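Long-range contact in hypothetical protein TTMA177 (Thermus thermophilus phage TMA, PDB 2ZDJ), which is of unknown function, a small phage protein with a cystatin-like alpha-plus-beta fold: residues Asp47-Asp55 against Asn61-Lys69. Numbering follows the deposited sequence.
Sequences DYEEVWGID and NFLEAYRLK
With CG of W52 beside its own backbone N (chi1 -61°) and CG of R67 anti to its N (chi1 161°), the indole and the arginine chain of this pair, already on one face of the sheet, are turned onto each other. R67 CB sits over the six-membered ring, 3.6 Å from its centroid, a CH-pi contact. Bends at chi2 and chi3 then carry the arginine obliquely over the indole, NE nearest CZ2, its guanidinium plane only 21° from the ring's. In the ring plane, W52 NE1 donates to the anti lone pair of E50 OE1, an oxygen that also bonds the Y14 hydroxyl; this fixes the indole's rotation. E50 CG packs against R67 NH1, but OE1 lies over the guanidinium, 4.2 Å from NH1, and no N-H points at it, so the charges attract only at a distance; NH1 has its salt bridge with K69 OXT (3.1 Å). On the other face, CG of Y66 stands between its own N and carbonyl carbon, swinging the ring across the G53 carbonyl, whose oxygen lies 3.1 Å from Y66 CD1. The phenol reaches past I54 to D55, where Y66 OH donates to OD2; the modelled 2.4 Å is suspiciously short, its exact length doubtful.

Between these faces, G53 and Y66 form a hydrogen-bonded antiparallel pair, G53 N to Y66 O being 2.8 Å, and W52 and R67 the adjacent non-hydrogen-bonded one. Farther along, V51 O receives both L68 N and K69 N. K69 NZ continues to Y48 O at 3.2 Å. Two successive residues facing V51 make L68-K69 a classic beta bulge at the open end of the antiparallel hairpin of strands 47-54 and 64-67, within the sheet of this cystatin-like fold.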
loop_
_atom_site.group_PDB
_atom_site.type_symbol
_atom_site.label_atom_id
_atom_site.label_comp_id
_atom_site.label_asym_id
_atom_site.label_seq_id
_atom_site.Cartn_x
_atom_site.Cartn_y
_atom_site.Cartn_z
ATOM N N ASP A 47 5.268 3.510 13.337
ATOM C CA ASP A 47 5.844 3.810 12.027
ATOM C C ASP A 47 5.148 2.922 10.995
ATOM O O ASP A 47 4.326 2.077 11.353
ATOM C CB ASP A 47 7.352 3.529 12.041
ATOM C CG ASP A 47 8.116 4.330 10.994
ATOM O OD1 ASP A 47 7.501 4.825 10.028
ATOM O OD2 ASP A 47 9.352 4.457 11.134
ATOM N N TYR A 48 5.450 3.126 9.717
ATOM C CA TYR A 48 4.855 2.310 8.659
ATOM C C TYR A 48 5.807 1.143 8.444
ATOM O O TYR A 48 6.905 1.325 7.933
ATOM C CB TYR A 48 4.711 3.130 7.372
ATOM C CG TYR A 48 3.622 4.170 7.448
ATOM C CD1 TYR A 48 2.316 3.859 7.081
ATOM C CD2 TYR A 48 3.886 5.455 7.929
ATOM C CE1 TYR A 48 1.294 4.792 7.193
ATOM C CE2 TYR A 48 2.873 6.401 8.046
ATOM C CZ TYR A 48 1.576 6.065 7.679
ATOM O OH TYR A 48 0.548 6.980 7.824
ATOM N N GLU A 49 5.398 -0.051 8.855
ATOM C CA GLU A 49 6.240 -1.234 8.716
ATOM C C GLU A 49 6.245 -1.756 7.284
ATOM O O GLU A 49 7.248 -2.288 6.802
ATOM C CB GLU A 49 5.752 -2.328 9.661
ATOM C CG GLU A 49 6.676 -3.530 9.742
ATOM C CD GLU A 49 8.028 -3.181 10.328
ATOM O OE1 GLU A 49 8.065 -2.532 11.400
ATOM O OE2 GLU A 49 9.052 -3.559 9.715
ATOM N N GLU A 50 5.112 -1.618 6.607
ATOM C CA GLU A 50 5.001 -2.051 5.226
ATOM C C GLU A 50 4.112 -1.092 4.455
ATOM O O GLU A 50 3.191 -0.483 5.013
ATOM C CB GLU A 50 4.407 -3.471 5.135
ATOM C CG GLU A 50 5.356 -4.602 5.514
ATOM C CD GLU A 50 4.687 -5.985 5.489
ATOM O OE1 GLU A 50 3.932 -6.294 4.539
ATOM O OE2 GLU A 50 4.929 -6.771 6.419
ATOM N N VAL A 51 4.408 -0.943 3.172
ATOM C CA VAL A 51 3.602 -0.109 2.298
ATOM C C VAL A 51 3.517 -0.810 0.941
ATOM O O VAL A 51 4.530 -1.130 0.323
ATOM C CB VAL A 51 4.205 1.314 2.128
ATOM C CG1 VAL A 51 3.361 2.129 1.171
ATOM C CG2 VAL A 51 4.263 2.018 3.481
ATOM N N TRP A 52 2.298 -1.073 0.497
ATOM C CA TRP A 52 2.087 -1.729 -0.789
ATOM C C TRP A 52 1.140 -0.895 -1.628
ATOM O O TRP A 52 0.237 -0.252 -1.098
ATOM C CB TRP A 52 1.422 -3.088 -0.606
ATOM C CG TRP A 52 2.161 -4.075 0.197
ATOM C CD1 TRP A 52 2.337 -4.072 1.551
ATOM C CD2 TRP A 52 2.735 -5.293 -0.282
ATOM N NE1 TRP A 52 2.981 -5.221 1.947
ATOM C CE2 TRP A 52 3.237 -5.989 0.839
ATOM C CE3 TRP A 52 2.870 -5.870 -1.555
ATOM C CZ2 TRP A 52 3.867 -7.238 0.729
ATOM C CZ3 TRP A 52 3.495 -7.114 -1.667
ATOM C CH2 TRP A 52 3.985 -7.783 -0.528
ATOM N N GLY A 53 1.311 -0.928 -2.942
ATOM C CA GLY A 53 0.399 -0.172 -3.775
ATOM C C GLY A 53 -0.263 -0.987 -4.864
ATOM O O GLY A 53 0.227 -2.047 -5.259
ATOM N N ILE A 54 -1.415 -0.507 -5.313
ATOM C CA ILE A 54 -2.131 -1.129 -6.408
ATOM C C ILE A 54 -2.398 0.040 -7.334
ATOM O O ILE A 54 -2.604 1.171 -6.878
ATOM C CB ILE A 54 -3.471 -1.829 -5.985
ATOM C CG1 ILE A 54 -4.488 -0.827 -5.440
ATOM C CG2 ILE A 54 -3.185 -2.919 -4.970
ATOM C CD1 ILE A 54 -4.266 -0.441 -4.024
ATOM N N ASP A 55 -2.369 -0.215 -8.633
ATOM C CA ASP A 55 -2.574 0.848 -9.605
ATOM C C ASP A 55 -4.022 1.307 -9.748
ATOM O O ASP A 55 -4.309 2.281 -10.444
ATOM C CB ASP A 55 -1.980 0.409 -10.942
ATOM C CG ASP A 55 -0.461 0.289 -10.875
ATOM O OD1 ASP A 55 0.122 -0.571 -11.572
ATOM O OD2 ASP A 55 0.154 1.071 -10.117
ATOM N N ASN A 61 -10.067 -7.901 -5.012
ATOM C CA ASN A 61 -9.325 -9.029 -4.471
ATOM C C ASN A 61 -8.354 -9.650 -5.450
ATOM O O ASN A 61 -7.359 -10.242 -5.032
ATOM C CB ASN A 61 -10.274 -10.125 -3.974
ATOM C CG ASN A 61 -10.913 -9.783 -2.649
ATOM O OD1 ASN A 61 -10.384 -8.977 -1.878
ATOM N ND2 ASN A 61 -12.046 -10.404 -2.367
ATOM N N PHE A 62 -8.639 -9.519 -6.745
ATOM C CA PHE A 62 -7.785 -10.117 -7.763
ATOM C C PHE A 62 -6.615 -9.261 -8.225
ATOM O O PHE A 62 -5.746 -9.733 -8.946
ATOM C CB PHE A 62 -8.632 -10.569 -8.961
ATOM C CG PHE A 62 -9.574 -9.521 -9.486
ATOM C CD1 PHE A 62 -9.103 -8.462 -10.262
ATOM C CD2 PHE A 62 -10.937 -9.608 -9.228
ATOM C CE1 PHE A 62 -9.976 -7.500 -10.775
ATOM C CE2 PHE A 62 -11.829 -8.648 -9.737
ATOM C CZ PHE A 62 -11.346 -7.591 -10.513
ATOM N N LEU A 63 -6.581 -8.008 -7.799
ATOM C CA LEU A 63 -5.489 -7.128 -8.180
ATOM C C LEU A 63 -4.205 -7.555 -7.494
ATOM O O LEU A 63 -4.222 -8.139 -6.410
ATOM C CB LEU A 63 -5.804 -5.683 -7.801
ATOM C CG LEU A 63 -6.896 -4.977 -8.603
ATOM C CD1 LEU A 63 -7.008 -3.524 -8.140
ATOM C CD2 LEU A 63 -6.548 -5.030 -10.090
ATOM N N GLU A 64 -3.084 -7.261 -8.132
ATOM C CA GLU A 64 -1.803 -7.616 -7.568
ATOM C C GLU A 64 -1.091 -6.375 -7.046
ATOM O O GLU A 64 -0.752 -5.470 -7.803
ATOM C CB GLU A 64 -0.945 -8.300 -8.616
ATOM C CG GLU A 64 0.212 -9.051 -8.018
ATOM C CD GLU A 64 1.051 -9.767 -9.060
ATOM O OE1 GLU A 64 1.766 -9.082 -9.827
ATOM O OE2 GLU A 64 0.987 -11.016 -9.106
ATOM N N ALA A 65 -0.869 -6.345 -5.743
ATOM C CA ALA A 65 -0.204 -5.221 -5.096
ATOM C C ALA A 65 1.296 -5.397 -5.154
ATOM O O ALA A 65 1.805 -6.525 -5.200
ATOM C CB ALA A 65 -0.662 -5.109 -3.627
ATOM N N TYR A 66 2.006 -4.274 -5.166
ATOM C CA TYR A 66 3.459 -4.300 -5.205
ATOM C C TYR A 66 4.016 -3.589 -3.977
ATOM O O TYR A 66 3.537 -2.526 -3.607
ATOM C CB TYR A 66 3.980 -3.661 -6.502
ATOM C CG TYR A 66 3.292 -2.375 -6.921
ATOM C CD1 TYR A 66 2.126 -2.395 -7.692
ATOM C CD2 TYR A 66 3.837 -1.139 -6.586
ATOM C CE1 TYR A 66 1.525 -1.197 -8.131
ATOM C CE2 TYR A 66 3.250 0.050 -7.011
ATOM C CZ TYR A 66 2.103 0.017 -7.785
ATOM O OH TYR A 66 1.576 1.207 -8.231
ATOM N N ARG A 67 5.015 -4.198 -3.342
ATOM C CA ARG A 67 5.625 -3.655 -2.130
ATOM C C ARG A 67 6.554 -2.469 -2.393
ATOM O O ARG A 67 7.464 -2.552 -3.212
ATOM C CB ARG A 67 6.390 -4.766 -1.399
ATOM C CG ARG A 67 7.413 -4.264 -0.406
ATOM C CD ARG A 67 7.014 -4.476 1.039
ATOM N NE ARG A 67 7.362 -5.798 1.522
ATOM C CZ ARG A 67 7.769 -6.063 2.762
ATOM N NH1 ARG A 67 7.892 -5.098 3.661
ATOM N NH2 ARG A 67 8.053 -7.311 3.110
ATOM N N LEU A 68 6.327 -1.375 -1.675
ATOM C CA LEU A 68 7.120 -0.165 -1.838
ATOM C C LEU A 68 8.007 0.060 -0.627
ATOM O O LEU A 68 8.963 0.826 -0.678
ATOM C CB LEU A 68 6.183 1.016 -2.045
ATOM C CG LEU A 68 5.369 0.868 -3.332
ATOM C CD1 LEU A 68 4.294 1.940 -3.444
ATOM C CD2 LEU A 68 6.347 0.960 -4.502
ATOM N N LYS A 69 7.674 -0.616 0.467
ATOM C CA LYS A 69 8.444 -0.528 1.696
ATOM C C LYS A 69 8.062 -1.736 2.550
ATOM O O LYS A 69 6.888 -2.149 2.456
ATOM C CB LYS A 69 8.109 0.776 2.426
ATOM C CG LYS A 69 9.055 1.145 3.554
ATOM C CD LYS A 69 8.917 0.225 4.744
ATOM C CE LYS A 69 9.834 0.665 5.879
ATOM N NZ LYS A 69 9.574 2.069 6.294
ATOM O OXT LYS A 69 8.929 -2.247 3.301
HETATM O O HOH W 1 -1.705 -2.756 -8.973
#